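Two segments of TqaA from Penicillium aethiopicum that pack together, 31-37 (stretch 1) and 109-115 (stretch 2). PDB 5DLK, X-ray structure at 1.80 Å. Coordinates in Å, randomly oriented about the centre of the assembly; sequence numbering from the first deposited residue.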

# COMPACT_ATOMS: atom_id res chain seq x y z
N ALA A 31 13.08 27.81 -3.41
CA ALA A 31 12.85 28.60 -2.20
C ALA A 31 12.30 27.74 -1.07
O ALA A 31 12.65 27.92 0.10
CB ALA A 31 11.90 29.74 -2.49
N LEU A 32 11.42 26.80 -1.41
CA LEU A 32 10.88 25.89 -0.41
C LEU A 32 11.98 25.00 0.17
O LEU A 32 12.03 24.76 1.38
CB LEU A 32 9.76 25.04 -1.00
CG LEU A 32 9.17 24.01 -0.06
CD1 LEU A 32 8.55 24.69 1.15
CD2 LEU A 32 8.15 23.15 -0.82
N HIS A 33 12.84 24.49 -0.69
CA HIS A 33 13.93 23.62 -0.25
C HIS A 33 14.88 24.37 0.68
O HIS A 33 15.32 23.84 1.68
CB HIS A 33 14.69 23.07 -1.45
CG HIS A 33 15.92 22.30 -1.09
ND1 HIS A 33 17.17 22.88 -1.01
CD2 HIS A 33 16.10 20.99 -0.78
CE1 HIS A 33 18.06 21.97 -0.67
NE2 HIS A 33 17.44 20.81 -0.53
N LYS A 34 15.16 25.62 0.33
CA LYS A 34 16.04 26.47 1.13
C LYS A 34 15.41 26.74 2.48
O LYS A 34 16.08 26.76 3.51
CB LYS A 34 16.31 27.78 0.39
CG LYS A 34 17.39 28.66 1.01
CD LYS A 34 17.79 29.79 0.07
CE LYS A 34 18.85 30.71 0.68
NZ LYS A 34 18.30 31.51 1.82
N GLU A 35 14.09 26.93 2.48
CA GLU A 35 13.35 27.15 3.71
C GLU A 35 13.39 25.94 4.64
O GLU A 35 13.54 26.09 5.86
CB GLU A 35 11.89 27.51 3.39
CG GLU A 35 11.04 27.80 4.61
CD GLU A 35 11.47 29.06 5.36
OE1 GLU A 35 12.30 29.83 4.84
OE2 GLU A 35 10.97 29.26 6.49
N LEU A 36 13.27 24.74 4.08
CA LEU A 36 13.33 23.52 4.87
C LEU A 36 14.73 23.28 5.44
O LEU A 36 14.88 22.81 6.56
CB LEU A 36 12.88 22.31 4.05
CG LEU A 36 11.39 22.30 3.71
CD1 LEU A 36 11.06 21.16 2.77
CD2 LEU A 36 10.54 22.23 4.98
N CYS A 37 15.74 23.61 4.65
CA CYS A 37 17.12 23.51 5.11
C CYS A 37 17.41 24.47 6.26
O CYS A 37 18.09 24.11 7.22
CB CYS A 37 18.10 23.77 3.97
SG CYS A 37 18.16 22.48 2.72
N PRO A 109 -0.75 17.73 -0.32
CA PRO A 109 0.62 17.26 -0.14
C PRO A 109 1.47 17.21 -1.41
O PRO A 109 1.02 16.87 -2.49
CB PRO A 109 0.41 15.85 0.41
CG PRO A 109 -0.86 15.37 -0.20
CD PRO A 109 -1.71 16.60 -0.37
N ILE A 110 2.74 17.57 -1.25
CA ILE A 110 3.69 17.53 -2.34
C ILE A 110 4.88 16.72 -1.92
O ILE A 110 5.14 16.59 -0.72
CB ILE A 110 4.15 18.95 -2.74
CG1 ILE A 110 4.68 19.67 -1.51
CG2 ILE A 110 2.99 19.73 -3.32
CD1 ILE A 110 5.35 21.01 -1.82
N GLN A 111 5.60 16.16 -2.87
CA GLN A 111 6.81 15.46 -2.50
C GLN A 111 8.05 16.14 -3.12
O GLN A 111 8.06 16.52 -4.28
CB GLN A 111 6.71 13.97 -2.89
CG GLN A 111 6.49 13.68 -4.33
CD GLN A 111 5.90 12.28 -4.57
OE1 GLN A 111 6.37 11.27 -4.04
NE2 GLN A 111 4.90 12.22 -5.43
N LEU A 112 9.05 16.36 -2.27
CA LEU A 112 10.32 16.94 -2.69
C LEU A 112 11.33 15.82 -2.83
O LEU A 112 11.67 15.17 -1.85
CB LEU A 112 10.81 17.98 -1.68
CG LEU A 112 10.09 19.33 -1.59
CD1 LEU A 112 8.72 19.22 -0.93
CD2 LEU A 112 10.94 20.34 -0.85
N VAL A 113 11.77 15.57 -4.05
CA VAL A 113 12.79 14.57 -4.30
C VAL A 113 14.14 15.23 -4.07
O VAL A 113 14.48 16.20 -4.74
CB VAL A 113 12.72 14.00 -5.71
CG1 VAL A 113 13.72 12.87 -5.88
CG2 VAL A 113 11.29 13.51 -6.03
N LEU A 114 14.90 14.72 -3.11
CA LEU A 114 16.22 15.25 -2.81
C LEU A 114 17.33 14.48 -3.52
O LEU A 114 17.20 13.29 -3.79
CB LEU A 114 16.46 15.22 -1.30
CG LEU A 114 15.45 15.98 -0.44
CD1 LEU A 114 15.90 16.04 1.04
CD2 LEU A 114 15.19 17.37 -1.00
N ALA A 115 18.43 15.18 -3.81
CA ALA A 115 19.65 14.55 -4.29
C ALA A 115 20.81 15.06 -3.44
O ALA A 115 20.61 15.91 -2.56
CB ALA A 115 19.88 14.85 -5.78

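A helix crosses a strand at 77° here, their axes 10.8 Å apart at the closest; the contact is almost entirely between side chains, and no hydrogen bond links the two stretches. The strand supplies its alternate residues, I110, L112 and L114, while Q111 and V113 lie out of reach. The helix answers with L32, H33 and L36. Together they bury 209 Å², both sides summed; branched apolar side chains suit this, filling the gap with methyls that need no polar partner.

L112 is the hub, with the most surface covered by the other stretch (63 Å²). With chi1 at m and chi2 at p, its CD2 lies 3.7 Å from L36 CD1 and 4.0 Å from L32 CD2; L112 CD1 is also 4.0 Å from L32 CD2. L32 is t,p and runs obliquely in the strand's N-terminal direction, its CD2 3.7 Å from I110 CD1; I110 has chi1 at p and chi2 at t, which carries CD1 nearer the helix. L36 is m,t.

H33 leaves its CA sideways, yet its t chi1 brings the ring nearer the strand, and CD2 comes 3.7 Å from L114 CD2, at the ring edge near its plane. L114, also starting sideways, uses m,t. The imidazole suits this buried place: a carbon edge faces leucine while NE2 is hydrogen-bonded elsewhere in the structure.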